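Local coordinates for protein ancestral D-type dye decolorizing peroxidase (Geotrichum candidum, PDB 7ANV) that probably uses a heme cofactor and hydrogen peroxide to oxidise dyes and related substrates, as a reconstructed ancestor of fungal D-type dye-decolorizing peroxidases, at residues A[42-47]-A[159-164]; A[435-438]-A[443-446]; A[1-6]-A[11-16]; A[133-138]-A[178-183]. All coordinates share one frame; numbering follows the deposited sequence.

Contact 1. Residues A[42-47]-A[159-164]; sequences IPLITT and QEIEAI
The carboxylate of Glu160 serves two neighbours at once: OE1 makes a salt bridge with Lys157 of the same helix, while the group as a whole rests against the tip of Leu44. The two side chains arrive from opposite directions. Leu44 CD2 lies 3.6 Å from Glu160 CD, and its other methyl, CD1, comes within 4.0 Å of Glu160 OE2. Glu160 can reach this far because CG stands anti to the backbone N (chi1 177°) and the chain continues extended.

The same Leu44 CD2 also fits against two isoleucines three residues apart, on neighbouring turns of the helix. It is 3.8 Å from Ile164 CD1 and 4.1 Å from Ile161 CG1. Ile161 continues inward onto Val80, Ile144 and Val146, so the leucine joins the outer margin of a layer between helix and sheet. Leu44 closes the 3-10 turn 42-44 that opens the loop between helix 31-41 and helix 48-59, and the contact ties this loop to helix 151-164, both in the first ferredoxin-like domain of the DyP fold.

No hydrogen bond crosses here. A leucine methyl serves as apolar cover for a carboxylate whose charge is probably balanced in part by Lys157, and what joins loop and helix across this contact is apolar contact alone.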
loop_
_atom_site.group_PDB
_atom_site.type_symbol
_atom_site.label_atom_id
_atom_site.label_comp_id
_atom_site.label_asym_id
_atom_site.label_seq_id
_atom_site.Cartn_x
_atom_site.Cartn_y
_atom_site.Cartn_z
ATOM N N ILE A 42 -12.792 22.813 0.473
ATOM C CA ILE A 42 -13.818 21.732 0.477
ATOM C C ILE A 42 -14.443 21.524 -0.904
ATOM O O ILE A 42 -14.602 20.375 -1.328
ATOM C CB ILE A 42 -14.822 21.923 1.621
ATOM C CG1 ILE A 42 -14.079 21.659 2.932
ATOM C CG2 ILE A 42 -15.996 20.970 1.460
ATOM C CD1 ILE A 42 -14.828 22.028 4.175
ATOM N N PRO A 43 -14.841 22.568 -1.665
ATOM C CA PRO A 43 -15.397 22.347 -3.002
ATOM C C PRO A 43 -14.455 21.640 -3.982
ATOM O O PRO A 43 -14.931 21.128 -4.937
ATOM C CB PRO A 43 -15.646 23.765 -3.550
ATOM C CG PRO A 43 -15.792 24.620 -2.296
ATOM C CD PRO A 43 -14.877 23.989 -1.269
ATOM N N LEU A 44 -13.154 21.621 -3.731
ATOM C CA LEU A 44 -12.134 20.990 -4.619
ATOM C C LEU A 44 -11.984 19.519 -4.253
ATOM O O LEU A 44 -11.353 18.792 -5.042
ATOM C CB LEU A 44 -10.775 21.672 -4.471
ATOM C CG LEU A 44 -10.578 22.979 -5.242
ATOM C CD1 LEU A 44 -11.529 24.038 -4.785
ATOM C CD2 LEU A 44 -9.155 23.465 -5.099
ATOM N N ILE A 45 -12.476 19.100 -3.088
ATOM C CA ILE A 45 -12.198 17.720 -2.585
ATOM C C ILE A 45 -13.046 16.761 -3.428
ATOM O O ILE A 45 -14.264 16.913 -3.478
ATOM C CB ILE A 45 -12.460 17.554 -1.076
ATOM C CG1 ILE A 45 -11.563 18.452 -0.227
ATOM C CG2 ILE A 45 -12.310 16.082 -0.657
ATOM C CD1 ILE A 45 -10.097 18.139 -0.343
ATOM N N THR A 46 -12.396 15.785 -4.040
ATOM C CA THR A 46 -13.024 14.773 -4.907
ATOM C C THR A 46 -13.633 13.674 -4.045
ATOM O O THR A 46 -12.885 13.036 -3.277
ATOM C CB THR A 46 -11.995 14.161 -5.849
ATOM O OG1 THR A 46 -11.254 15.226 -6.467
ATOM C CG2 THR A 46 -12.638 13.308 -6.904
ATOM N N THR A 47 -14.929 13.502 -4.165
ATOM C CA THR A 47 -15.657 12.453 -3.409
ATOM C C THR A 47 -15.653 11.167 -4.217
ATOM O O THR A 47 -15.386 11.210 -5.439
ATOM C CB THR A 47 -17.099 12.852 -3.135
ATOM O OG1 THR A 47 -17.782 12.994 -4.389
ATOM C CG2 THR A 47 -17.157 14.120 -2.338
ATOM N N GLN A 159 -1.140 24.884 -7.580
ATOM C CA GLN A 159 -1.038 26.364 -7.461
ATOM C C GLN A 159 -2.349 26.893 -6.867
ATOM O O GLN A 159 -2.317 27.852 -6.106
ATOM C CB GLN A 159 -0.752 27.005 -8.812
ATOM C CG GLN A 159 0.679 26.799 -9.274
ATOM C CD GLN A 159 1.634 27.401 -8.263
ATOM O OE1 GLN A 159 1.479 28.538 -7.799
ATOM N NE2 GLN A 159 2.585 26.586 -7.846
ATOM N N GLU A 160 -3.481 26.333 -7.262
ATOM C CA GLU A 160 -4.803 26.776 -6.752
ATOM C C GLU A 160 -4.885 26.478 -5.245
ATOM O O GLU A 160 -5.307 27.367 -4.456
ATOM C CB GLU A 160 -5.906 26.090 -7.566
ATOM C CG GLU A 160 -7.283 26.413 -7.071
ATOM C CD GLU A 160 -8.375 25.682 -7.833
ATOM O OE1 GLU A 160 -8.055 24.717 -8.544
ATOM O OE2 GLU A 160 -9.540 26.064 -7.656
ATOM N N ILE A 161 -4.493 25.274 -4.843
ATOM C CA ILE A 161 -4.529 24.839 -3.414
ATOM C C ILE A 161 -3.543 25.683 -2.608
ATOM O O ILE A 161 -3.927 26.147 -1.537
ATOM C CB ILE A 161 -4.249 23.330 -3.264
ATOM C CG1 ILE A 161 -5.336 22.507 -3.951
ATOM C CG2 ILE A 161 -4.092 22.963 -1.800
ATOM C CD1 ILE A 161 -4.918 21.080 -4.218
ATOM N N GLU A 162 -2.337 25.911 -3.131
ATOM C CA GLU A 162 -1.404 26.828 -2.444
ATOM C C GLU A 162 -2.071 28.204 -2.233
ATOM O O GLU A 162 -1.955 28.772 -1.116
ATOM C CB GLU A 162 -0.129 26.954 -3.256
ATOM C CG GLU A 162 0.770 25.769 -3.116
ATOM C CD GLU A 162 2.147 25.914 -3.750
ATOM O OE1 GLU A 162 2.598 27.054 -4.018
ATOM O OE2 GLU A 162 2.816 24.878 -3.868
ATOM N N ALA A 163 -2.756 28.750 -3.234
ATOM C CA ALA A 163 -3.408 30.078 -3.123
ATOM C C ALA A 163 -4.432 30.042 -1.986
ATOM O O ALA A 163 -4.553 31.032 -1.209
ATOM C CB ALA A 163 -4.073 30.473 -4.428
ATOM N N ILE A 164 -5.223 28.985 -1.952
ATOM C CA ILE A 164 -6.295 28.848 -0.924
ATOM C C ILE A 164 -5.654 28.943 0.457
ATOM O O ILE A 164 -6.239 29.594 1.309
ATOM C CB ILE A 164 -7.111 27.585 -1.158
ATOM C CG1 ILE A 164 -8.011 27.756 -2.380
ATOM C CG2 ILE A 164 -7.907 27.154 0.071
ATOM C CD1 ILE A 164 -8.535 26.430 -2.888
#

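Contact 2. Residues A[435-438]-A[443-446]; sequences GQAA and ARTM
Ala437 and Arg444 bring their backbones closest, with CA atoms 6.6 Å apart, as the two segments run in broadly opposite directions on the two sides of a short connection. Nearly all of the side-chain work falls to Arg444. Its CG lies beside the backbone N and anti to the carbonyl carbon (chi1 -62°), and a bend at chi3 (-48°) then turns the guanidinium toward Gly435.

There NH1 donates to Gly435 O at 2.7 Å, but the N-H to oxygen angle of only 127° makes this bond weak despite the short distance. The carbonyl oxygen meets the guanidinium obliquely, and it also lies 3.2 Å from Arg444 CD. Nearer the backbone of Arg444, Ala437 CB packs 4.2 Å from Arg444 CG and 4.0 Å from Ala443 O.

Gln436, which follows Gly435, turns the other way: its NE2 is held by Leu115 O and Asp117 OD1, and its side chain lies about 9 Å from the heme. The contact closes the turn leading from the loop after helix 405-413 into strand 445-446, which pairs with strand 458-459. The arginine thus combines apolar and polar roles in a buried setting, its CG packing on Ala437 CB while a bent bond probably gives the charge only part of its stabilisation.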
loop_
_atom_site.group_PDB
_atom_site.type_symbol
_atom_site.label_atom_id
_atom_site.label_comp_id
_atom_site.label_asym_id
_atom_site.label_seq_id
_atom_site.Cartn_x
_atom_site.Cartn_y
_atom_site.Cartn_z
ATOM N N GLY A 435 9.419 -7.955 4.087
ATOM C CA GLY A 435 9.660 -8.557 5.411
ATOM C C GLY A 435 10.898 -7.973 6.050
ATOM O O GLY A 435 11.924 -7.880 5.352
ATOM N N GLN A 436 10.813 -7.623 7.332
ATOM C CA GLN A 436 11.953 -7.020 8.090
ATOM C C GLN A 436 12.169 -7.783 9.386
ATOM O O GLN A 436 11.149 -8.034 10.089
ATOM C CB GLN A 436 11.666 -5.543 8.352
ATOM C CG GLN A 436 11.534 -4.766 7.069
ATOM C CD GLN A 436 11.517 -3.272 7.242
ATOM O OE1 GLN A 436 12.341 -2.582 6.641
ATOM N NE2 GLN A 436 10.622 -2.767 8.084
ATOM N N ALA A 437 13.437 -8.096 9.686
ATOM C CA ALA A 437 13.856 -8.882 10.876
ATOM C C ALA A 437 14.001 -7.966 12.092
ATOM O O ALA A 437 14.007 -6.730 11.933
ATOM C CB ALA A 437 15.107 -9.664 10.588
ATOM N N ALA A 438 14.001 -8.581 13.278
ATOM C CA ALA A 438 13.823 -7.912 14.591
ATOM C C ALA A 438 15.038 -7.037 14.923
ATOM O O ALA A 438 14.829 -5.932 15.456
ATOM C CB ALA A 438 13.581 -8.943 15.669
ATOM N N ALA A 443 19.263 -10.822 9.140
ATOM C CA ALA A 443 19.415 -12.064 8.365
ATOM C C ALA A 443 17.994 -12.573 8.110
ATOM O O ALA A 443 17.221 -12.692 9.038
ATOM C CB ALA A 443 20.216 -13.058 9.135
ATOM N N ARG A 444 17.663 -12.756 6.854
ATOM C CA ARG A 444 16.307 -13.190 6.452
ATOM C C ARG A 444 16.487 -14.426 5.581
ATOM O O ARG A 444 17.408 -14.462 4.766
ATOM C CB ARG A 444 15.535 -12.070 5.733
ATOM C CG ARG A 444 15.272 -10.812 6.549
ATOM C CD ARG A 444 14.558 -9.749 5.709
ATOM N NE ARG A 444 15.114 -9.463 4.360
ATOM C CZ ARG A 444 14.410 -9.239 3.245
ATOM N NH1 ARG A 444 13.101 -9.189 3.244
ATOM N NH2 ARG A 444 15.019 -8.993 2.086
ATOM N N THR A 445 15.641 -15.411 5.782
ATOM C CA THR A 445 15.600 -16.626 4.950
ATOM C C THR A 445 14.180 -16.782 4.422
ATOM O O THR A 445 13.222 -16.208 4.990
ATOM C CB THR A 445 16.028 -17.869 5.746
ATOM O OG1 THR A 445 15.021 -18.100 6.732
ATOM C CG2 THR A 445 17.383 -17.688 6.396
ATOM N N MET A 446 14.043 -17.592 3.396
ATOM C CA MET A 446 12.706 -17.949 2.869
ATOM C C MET A 446 12.767 -19.384 2.392
ATOM O O MET A 446 13.688 -19.688 1.649
ATOM C CB MET A 446 12.312 -16.981 1.748
ATOM C CG MET A 446 11.031 -17.307 1.113
ATOM S SD MET A 446 10.838 -16.217 -0.361
ATOM C CE MET A 446 9.175 -16.708 -0.789
#

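Contact 3. Residues A[1-6]-A[11-16]; sequences APLDLN and DILGGL. With SO4 (sulfate ion), chain F.
Leu13 reaches from its loop toward Leu3 and Leu5 near the chain terminus, and its path can be followed atom by atom. CB leaves the backbone in the direction of residues 1-6. CG, set beside the backbone N and anti to the carbonyl carbon (chi1 -64°), carries the branch onward without itself touching that segment. At the tip the contact falls to one branch: CD1 lies 4.0 Å from Leu3 CD1 and 4.2 Å from Leu5 CD2, while CD2 takes no part in it. Leu3 and Leu13 cross at about a right angle and meet through one methyl each, a slender bridge.

Polar bonds shape the two loops that bear these leucines. Asp4 OD1 takes the N-H of Asn6 at 3.0 Å, forming an Asx turn, with the donor 51° out of the carboxylate plane. Asp11 OD1 receives Leu16 N, also at 3.0 Å, through its anti lone pair in a nearly straight bond (168°). Between Asp11 and Leu16, Gly14 and Gly15 adopt positive phi angles that let the chain curl. At the terminus, Ala1 N donates to sulfate O3 at 3.0 Å; this ion, probably from the crystallisation liquor, is also bound by Arg229 NH1 and Asp230 N.

Phe209 adds to the apolar cluster by touching both Leu3 and Leu5. Thr48, at the start of helix 48-59, bonds to Leu13 O, while Arg368 donates to Asp11 O through NE and to Ile12 O through NH2. The segment 11-16 thus runs between helix 48-59 and strand 366-372 of the second sheet, a few residues before strand 20-28 of the first.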
loop_
_atom_site.group_PDB
_atom_site.type_symbol
_atom_site.label_atom_id
_atom_site.label_comp_id
_atom_site.label_asym_id
_atom_site.label_seq_id
_atom_site.Cartn_x
_atom_site.Cartn_y
_atom_site.Cartn_z
ATOM N N ALA A 1 -27.291 1.550 6.752
ATOM C CA ALA A 1 -27.771 2.478 5.682
ATOM C C ALA A 1 -26.857 2.378 4.464
ATOM O O ALA A 1 -25.677 2.005 4.593
ATOM C CB ALA A 1 -27.816 3.901 6.200
ATOM N N PRO A 2 -27.362 2.724 3.250
ATOM C CA PRO A 2 -26.517 2.742 2.063
ATOM C C PRO A 2 -25.367 3.737 2.303
ATOM O O PRO A 2 -25.463 4.624 3.144
ATOM C CB PRO A 2 -27.439 3.140 0.900
ATOM C CG PRO A 2 -28.690 3.717 1.572
ATOM C CD PRO A 2 -28.754 3.085 2.950
ATOM N N LEU A 3 -24.277 3.536 1.598
ATOM C CA LEU A 3 -23.133 4.473 1.678
ATOM C C LEU A 3 -23.491 5.747 0.922
ATOM O O LEU A 3 -24.061 5.641 -0.205
ATOM C CB LEU A 3 -21.914 3.812 1.057
ATOM C CG LEU A 3 -21.462 2.532 1.723
ATOM C CD1 LEU A 3 -20.401 1.854 0.870
ATOM C CD2 LEU A 3 -20.938 2.811 3.117
ATOM N N ASP A 4 -23.181 6.904 1.499
ATOM C CA ASP A 4 -23.343 8.176 0.775
ATOM C C ASP A 4 -21.992 8.473 0.155
ATOM O O ASP A 4 -21.089 8.950 0.850
ATOM C CB ASP A 4 -23.864 9.284 1.665
ATOM C CG ASP A 4 -23.857 10.630 0.988
ATOM O OD1 ASP A 4 -23.662 10.714 -0.312
ATOM O OD2 ASP A 4 -23.978 11.590 1.765
ATOM N N LEU A 5 -21.863 8.164 -1.120
ATOM C CA LEU A 5 -20.540 8.244 -1.763
ATOM C C LEU A 5 -20.139 9.706 -1.959
ATOM O O LEU A 5 -18.971 9.930 -2.213
ATOM C CB LEU A 5 -20.594 7.493 -3.080
ATOM C CG LEU A 5 -20.890 5.999 -3.002
ATOM C CD1 LEU A 5 -20.746 5.416 -4.395
ATOM C CD2 LEU A 5 -19.988 5.294 -2.031
ATOM N N ASN A 6 -21.060 10.667 -1.831
ATOM C CA ASN A 6 -20.713 12.090 -1.924
ATOM C C ASN A 6 -20.254 12.635 -0.569
ATOM O O ASN A 6 -19.958 13.864 -0.527
ATOM C CB ASN A 6 -21.839 12.935 -2.498
ATOM C CG ASN A 6 -21.348 14.118 -3.292
ATOM O OD1 ASN A 6 -20.285 14.117 -3.930
ATOM N ND2 ASN A 6 -22.105 15.191 -3.234
ATOM N N ASP A 11 -10.325 8.961 -2.751
ATOM C CA ASP A 11 -9.191 7.990 -2.815
ATOM C C ASP A 11 -9.532 6.722 -2.039
ATOM O O ASP A 11 -8.882 5.693 -2.279
ATOM C CB ASP A 11 -7.890 8.555 -2.262
ATOM C CG ASP A 11 -6.671 7.913 -2.902
ATOM O OD1 ASP A 11 -6.730 7.607 -4.126
ATOM O OD2 ASP A 11 -5.659 7.825 -2.178
ATOM N N ILE A 12 -10.500 6.794 -1.109
ATOM C CA ILE A 12 -10.800 5.676 -0.180
ATOM C C ILE A 12 -11.549 4.586 -0.953
ATOM O O ILE A 12 -11.024 3.455 -1.110
ATOM C CB ILE A 12 -11.569 6.166 1.063
ATOM C CG1 ILE A 12 -10.813 7.241 1.847
ATOM C CG2 ILE A 12 -11.927 4.974 1.955
ATOM C CD1 ILE A 12 -11.658 8.016 2.824
ATOM N N LEU A 13 -12.760 4.890 -1.398
ATOM C CA LEU A 13 -13.583 3.994 -2.228
ATOM C C LEU A 13 -13.475 4.509 -3.667
ATOM O O LEU A 13 -13.675 5.735 -3.869
ATOM C CB LEU A 13 -15.025 3.998 -1.726
ATOM C CG LEU A 13 -15.294 3.454 -0.314
ATOM C CD1 LEU A 13 -16.787 3.311 -0.118
ATOM C CD2 LEU A 13 -14.582 2.118 -0.032
ATOM N N GLY A 14 -13.166 3.611 -4.606
ATOM C CA GLY A 14 -12.951 3.925 -6.030
ATOM C C GLY A 14 -11.501 4.236 -6.321
ATOM O O GLY A 14 -10.888 3.533 -7.145
ATOM N N GLY A 15 -10.955 5.190 -5.579
ATOM C CA GLY A 15 -9.573 5.674 -5.725
ATOM C C GLY A 15 -9.429 6.735 -6.791
ATOM O O GLY A 15 -10.094 6.670 -7.836
ATOM N N LEU A 16 -8.571 7.722 -6.529
ATOM C CA LEU A 16 -8.337 8.823 -7.492
ATOM C C LEU A 16 -7.603 8.288 -8.708
ATOM O O LEU A 16 -6.540 7.705 -8.580
ATOM C CB LEU A 16 -7.514 9.921 -6.817
ATOM C CG LEU A 16 -8.098 10.525 -5.551
ATOM C CD1 LEU A 16 -7.118 11.554 -4.988
ATOM C CD2 LEU A 16 -9.438 11.152 -5.844
HETATM S S SO4 F . -23.956 1.059 8.373
HETATM O O1 SO4 F . -22.921 0.570 7.488
HETATM O O2 SO4 F . -24.963 0.037 8.542
HETATM O O3 SO4 F . -24.557 2.226 7.797
HETATM O O4 SO4 F . -23.412 1.370 9.653
#

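Contact 4. Residues A[133-138]-A[178-183]; sequences PAFKEK and LTIQGD
Apolar contacts join Ala134 and Phe135 of a short helix to Leu178 and Ile180 of a strand. Ala134 CB meets Leu178 CB at 3.8 Å, a close approach made possible by the small residue. Phe135 reaches further along the strand. Its CE2 lies 3.5 Å from Leu178 CD2, the two side chains crossing at about a right angle, and its CZ is 3.9 Å from Ile180 CD1, which sits at the ring edge near the ring plane. Leu178 presents CD2 to the ring because CG is anti to the backbone N (chi1 177°).

Aromatic contact comes from beyond the two segments: Phe25 packs edge-to-face with Phe135.

The hydrogen bonding lies farther along the strand. Gln181 NE2 donates to Asp183 OD2 at 2.9 Å, almost straight (175°); the bond lies in the amide plane of Gln181 and uses the syn lone pair of Asp183 OD2. Asp183 OD1 is bonded in turn to His151 NE2 and Thr20 OG1, so both carboxylate oxygens are engaged.

The short helix packs against strand 174-183, an edge of the sheet of the first ferredoxin-like domain of the DyP fold, paired with strand 20-28. Phe251 of strand 247-256 touches Phe135 and Ile180, so that the Phe135 ring lies where side chains of both sheets meet.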
loop_
_atom_site.group_PDB
_atom_site.type_symbol
_atom_site.label_atom_id
_atom_site.label_comp_id
_atom_site.label_asym_id
_atom_site.label_seq_id
_atom_site.Cartn_x
_atom_site.Cartn_y
_atom_site.Cartn_z
ATOM N N PRO A 133 15.022 12.987 6.356
ATOM C CA PRO A 133 14.892 13.999 7.409
ATOM C C PRO A 133 13.466 14.527 7.640
ATOM O O PRO A 133 13.076 14.652 8.767
ATOM C CB PRO A 133 15.800 15.138 6.924
ATOM C CG PRO A 133 16.856 14.431 6.107
ATOM C CD PRO A 133 16.148 13.259 5.454
ATOM N N ALA A 134 12.696 14.775 6.573
ATOM C CA ALA A 134 11.353 15.394 6.655
ATOM C C ALA A 134 10.420 14.513 7.488
ATOM O O ALA A 134 9.600 15.052 8.208
ATOM C CB ALA A 134 10.806 15.660 5.267
ATOM N N PHE A 135 10.562 13.185 7.420
ATOM C CA PHE A 135 9.670 12.227 8.117
ATOM C C PHE A 135 10.131 11.985 9.563
ATOM O O PHE A 135 9.344 11.523 10.434
ATOM C CB PHE A 135 9.646 10.933 7.312
ATOM C CG PHE A 135 8.795 11.015 6.075
ATOM C CD1 PHE A 135 7.459 11.350 6.191
ATOM C CD2 PHE A 135 9.309 10.741 4.824
ATOM C CE1 PHE A 135 6.649 11.397 5.071
ATOM C CE2 PHE A 135 8.495 10.798 3.703
ATOM C CZ PHE A 135 7.169 11.116 3.836
ATOM N N LYS A 136 11.406 12.291 9.794
ATOM C CA LYS A 136 12.164 11.886 10.998
ATOM C C LYS A 136 12.188 13.113 11.902
ATOM O O LYS A 136 11.826 12.986 13.082
ATOM C CB LYS A 136 13.542 11.375 10.555
ATOM C CG LYS A 136 14.414 10.768 11.639
ATOM C CD LYS A 136 15.900 10.888 11.370
ATOM C CE LYS A 136 16.360 9.983 10.250
ATOM N NZ LYS A 136 17.640 9.311 10.576
ATOM N N GLU A 137 12.527 14.270 11.329
ATOM C CA GLU A 137 12.865 15.516 12.070
ATOM C C GLU A 137 11.608 16.350 12.334
ATOM O O GLU A 137 11.566 17.032 13.367
ATOM C CB GLU A 137 13.862 16.384 11.290
ATOM C CG GLU A 137 15.163 15.682 10.927
ATOM C CD GLU A 137 15.957 15.111 12.086
ATOM O OE1 GLU A 137 15.858 15.653 13.216
ATOM O OE2 GLU A 137 16.675 14.117 11.857
ATOM N N LYS A 138 10.617 16.286 11.449
ATOM C CA LYS A 138 9.714 17.441 11.220
ATOM C C LYS A 138 8.273 17.126 11.649
ATOM O O LYS A 138 7.912 15.932 11.691
ATOM C CB LYS A 138 9.899 17.876 9.764
ATOM C CG LYS A 138 11.308 18.385 9.456
ATOM C CD LYS A 138 11.378 19.571 8.504
ATOM C CE LYS A 138 11.688 19.168 7.074
ATOM N NZ LYS A 138 11.189 20.168 6.096
ATOM N N LEU A 178 7.406 18.750 2.913
ATOM C CA LEU A 178 7.942 17.821 1.903
ATOM C C LEU A 178 6.894 17.710 0.798
ATOM O O LEU A 178 5.680 17.605 1.112
ATOM C CB LEU A 178 8.226 16.453 2.546
ATOM C CG LEU A 178 8.725 15.361 1.601
ATOM C CD1 LEU A 178 10.121 15.659 1.070
ATOM C CD2 LEU A 178 8.706 13.997 2.277
ATOM N N THR A 179 7.359 17.691 -0.441
ATOM C CA THR A 179 6.511 17.282 -1.578
ATOM C C THR A 179 7.153 16.071 -2.236
ATOM O O THR A 179 8.399 16.090 -2.420
ATOM C CB THR A 179 6.329 18.438 -2.563
ATOM O OG1 THR A 179 5.805 19.525 -1.806
ATOM C CG2 THR A 179 5.376 18.105 -3.684
ATOM N N ILE A 180 6.356 15.047 -2.547
ATOM C CA ILE A 180 6.878 13.846 -3.254
ATOM C C ILE A 180 5.948 13.666 -4.445
ATOM O O ILE A 180 4.734 13.589 -4.243
ATOM C CB ILE A 180 6.914 12.573 -2.373
ATOM C CG1 ILE A 180 7.421 12.848 -0.957
ATOM C CG2 ILE A 180 7.739 11.517 -3.110
ATOM C CD1 ILE A 180 7.454 11.641 -0.007
ATOM N N GLN A 181 6.521 13.472 -5.606
ATOM C CA GLN A 181 5.760 13.163 -6.824
ATOM C C GLN A 181 5.871 11.682 -7.172
ATOM O O GLN A 181 7.005 11.147 -7.241
ATOM C CB GLN A 181 6.302 14.019 -7.962
ATOM C CG GLN A 181 5.521 13.832 -9.258
ATOM C CD GLN A 181 6.128 14.680 -10.342
ATOM O OE1 GLN A 181 6.168 15.904 -10.205
ATOM N NE2 GLN A 181 6.702 14.045 -11.363
ATOM N N GLY A 182 4.736 11.059 -7.481
ATOM C CA GLY A 182 4.707 9.714 -8.042
ATOM C C GLY A 182 4.309 9.762 -9.488
ATOM O O GLY A 182 3.685 10.721 -9.920
ATOM N N ASP A 183 4.690 8.746 -10.223
ATOM C CA ASP A 183 4.442 8.645 -11.668
ATOM C C ASP A 183 4.232 7.177 -11.997
ATOM O O ASP A 183 5.093 6.344 -11.615
ATOM C CB ASP A 183 5.657 9.170 -12.439
ATOM C CG ASP A 183 5.782 10.675 -12.317
ATOM O OD1 ASP A 183 4.951 11.354 -12.921
ATOM O OD2 ASP A 183 6.696 11.151 -11.561
#

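How the contacts relate
Contacts 2 and 4 are buried, whereas contacts 1 and 3 are partly buried, and contact 1 is the farthest out. Contacts 1, 3 and 4 gather round the first ferredoxin-like sheet; contact 2 lies on the other side of the chain's centre from contacts 1 and 3. Contacts 1 and 4 involve successive elements, helix 151-164 and strand 174-183, without touching. Contacts 1 and 3 do meet, through a probable hydrogen bond of 2.8 Å between Thr47 OG1 and Asn6 OD1. The three contacts near that sheet join their segments mainly through apolar groups, and contact 2 alone has a hydrogen bond across it, a weak one. In this example, apolar contacts serve helix, strand and loop alike, while a buried arginine finds a backbone carbonyl.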